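Local coordinates for protein homoserine O-acetyltransferase (Bacillus anthracis str. 'Ames Ancestor', PDB 3I1I) that probably transfers an acetyl group from acetyl-CoA to the hydroxyl of homoserine, at residues Glu198-Asp203 against Lys218-Ala223. Residues are numbered along the deposited sequence; the frame is centred on the assembly and turned at random.
Sequences EAIRLD and KGLQLA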
loop_
_atom_site.group_PDB
_atom_site.type_symbol
_atom_site.label_atom_id
_atom_site.label_comp_id
_atom_site.label_asym_id
_atom_site.label_seq_id
_atom_site.Cartn_x
_atom_site.Cartn_y
_atom_site.Cartn_z
ATOM N N GLU A 198 -4.188 -4.347 -5.822
ATOM C CA GLU A 198 -3.236 -5.404 -5.538
ATOM C C GLU A 198 -3.218 -5.881 -4.077
ATOM O O GLU A 198 -3.051 -7.062 -3.837
ATOM C CB GLU A 198 -1.848 -5.008 -6.029
ATOM C CG GLU A 198 -1.823 -5.210 -7.555
ATOM C CD GLU A 198 -0.538 -4.806 -8.212
ATOM O OE1 GLU A 198 0.522 -4.908 -7.533
ATOM O OE2 GLU A 198 -0.597 -4.435 -9.426
ATOM N N ALA A 199 -3.435 -4.985 -3.125
ATOM C CA ALA A 199 -3.523 -5.384 -1.717
ATOM C C ALA A 199 -4.706 -6.371 -1.486
ATOM O O ALA A 199 -4.555 -7.397 -0.826
ATOM C CB ALA A 199 -3.630 -4.143 -0.803
ATOM N N ILE A 200 -5.855 -6.095 -2.078
ATOM C CA ILE A 200 -6.986 -7.022 -1.977
ATOM C C ILE A 200 -6.677 -8.412 -2.651
ATOM O O ILE A 200 -6.951 -9.478 -2.071
ATOM C CB ILE A 200 -8.276 -6.394 -2.557
ATOM C CG1 ILE A 200 -8.587 -5.054 -1.866
ATOM C CG2 ILE A 200 -9.433 -7.355 -2.393
ATOM C CD1 ILE A 200 -9.594 -4.132 -2.602
ATOM N N ARG A 201 -6.097 -8.397 -3.845
ATOM C CA ARG A 201 -5.751 -9.655 -4.548
ATOM C C ARG A 201 -4.724 -10.482 -3.773
ATOM O O ARG A 201 -4.707 -11.725 -3.872
ATOM C CB ARG A 201 -5.173 -9.408 -5.943
ATOM C CG ARG A 201 -6.172 -8.814 -6.965
ATOM C CD ARG A 201 -5.650 -8.887 -8.456
ATOM N NE ARG A 201 -6.789 -8.608 -9.317
ATOM C CZ ARG A 201 -7.335 -9.441 -10.214
ATOM N NH1 ARG A 201 -8.440 -9.055 -10.882
ATOM N NH2 ARG A 201 -6.779 -10.629 -10.491
ATOM N N LEU A 202 -3.864 -9.800 -3.023
ATOM C CA LEU A 202 -2.779 -10.483 -2.347
ATOM C C LEU A 202 -3.300 -11.291 -1.152
ATOM O O LEU A 202 -2.761 -12.360 -0.820
ATOM C CB LEU A 202 -1.705 -9.475 -1.923
ATOM C CG LEU A 202 -0.408 -10.086 -1.376
ATOM C CD1 LEU A 202 0.249 -11.071 -2.403
ATOM C CD2 LEU A 202 0.557 -8.964 -0.938
ATOM N N ASP A 203 -4.338 -10.769 -0.506
ATOM C CA ASP A 203 -4.988 -11.467 0.567
ATOM C C ASP A 203 -5.533 -12.816 0.075
ATOM O O ASP A 203 -6.373 -12.857 -0.806
ATOM C CB ASP A 203 -6.118 -10.604 1.109
ATOM C CG ASP A 203 -6.614 -11.055 2.459
ATOM O OD1 ASP A 203 -6.417 -12.240 2.832
ATOM O OD2 ASP A 203 -7.214 -10.179 3.130
ATOM N N LYS A 218 -8.135 -8.136 5.696
ATOM C CA LYS A 218 -6.758 -7.612 5.748
ATOM C C LYS A 218 -6.437 -6.823 4.498
ATOM O O LYS A 218 -6.010 -5.675 4.565
ATOM C CB LYS A 218 -5.725 -8.707 5.930
ATOM C CG LYS A 218 -5.826 -9.398 7.252
ATOM C CD LYS A 218 -4.793 -10.541 7.376
ATOM C CE LYS A 218 -4.992 -11.373 8.635
ATOM N NZ LYS A 218 -3.873 -12.381 8.778
ATOM N N GLY A 219 -6.678 -7.417 3.345
ATOM C CA GLY A 219 -6.472 -6.703 2.096
ATOM C C GLY A 219 -7.307 -5.433 2.002
ATOM O O GLY A 219 -6.816 -4.395 1.558
ATOM N N LEU A 220 -8.556 -5.502 2.448
ATOM C CA LEU A 220 -9.459 -4.368 2.295
ATOM C C LEU A 220 -9.062 -3.232 3.224
ATOM O O LEU A 220 -9.072 -2.062 2.820
ATOM C CB LEU A 220 -10.884 -4.826 2.560
ATOM C CG LEU A 220 -12.093 -4.026 2.126
ATOM C CD1 LEU A 220 -12.007 -3.517 0.648
ATOM C CD2 LEU A 220 -13.350 -4.913 2.375
ATOM N N GLN A 221 -8.691 -3.565 4.459
ATOM C CA GLN A 221 -8.252 -2.549 5.389
ATOM C C GLN A 221 -7.003 -1.828 4.877
ATOM O O GLN A 221 -6.855 -0.629 5.027
ATOM C CB GLN A 221 -7.972 -3.122 6.792
ATOM C CG GLN A 221 -7.305 -2.071 7.751
ATOM C CD GLN A 221 -7.430 -2.408 9.221
ATOM O OE1 GLN A 221 -7.482 -3.579 9.596
ATOM N NE2 GLN A 221 -7.461 -1.372 10.077
ATOM N N LEU A 222 -6.094 -2.580 4.297
ATOM C CA LEU A 222 -4.890 -2.002 3.703
ATOM C C LEU A 222 -5.264 -1.060 2.547
ATOM O O LEU A 222 -4.803 0.079 2.483
ATOM C CB LEU A 222 -3.966 -3.146 3.271
ATOM C CG LEU A 222 -2.544 -2.857 2.846
ATOM C CD1 LEU A 222 -1.864 -1.790 3.716
ATOM C CD2 LEU A 222 -1.782 -4.203 2.888
ATOM N N ALA A 223 -6.153 -1.514 1.669
ATOM C CA ALA A 223 -6.679 -0.661 0.596
ATOM C C ALA A 223 -7.278 0.624 1.160
ATOM O O ALA A 223 -7.018 1.696 0.662
ATOM C CB ALA A 223 -7.712 -1.431 -0.297
HETATM O O HOH W 1 -8.330 -11.255 5.545
#
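Two small residues, A199 and G219, let a pair of antiparallel helices come close together, with the axes of 198-202 and 218-223 only 7.5 Å apart. G219 has no side chain where one would be directed at the partner helix; a beta carbon there would collide with A199 O and I200 CA. Its bare backbone therefore lies against the first helix, with I200 CA 4.1 Å from G219 CA. On one flank of this centre the methyl of A199 sits against the branch point of L222, CB to CG 4.0 Å, and is short enough to fit between the two backbones. On the other flank I200 places CG1 beside its own backbone N (chi1 -56°), and the extended second torsion carries CD1 on toward the second helix. There I200 CD1 meets A223 CB at 4.0 Å and also touches L220 CD1, the two longer side chains running side by side. W280 and M281 of helix 277-289 pack on I200 as well. Helices 186-202 and 217-228 follow strand 174-178 and precede strand 309-313 of the central sheet, so the pair belongs to the helical insertion, or lid, of an alpha/beta-hydrolase fold. A second subunit packs on L202 and L222, placing the pair at a subunit interface. At the polar edge D203, just past the end of its helix, turns CG anti to its backbone N (chi1 -164°) and presents OD2 to the N-terminal turn of the other helix. G219 N donates to D203 OD2 at 2.8 Å, nearly straight (166°) although it approaches from above the carboxylate plane. A water donates to the same oxygen and accepts from K218 N at 3.1 Å, while OD1 is held by S205 N. The first-turn N-H groups and the helix dipole would favour a charged carboxylate here.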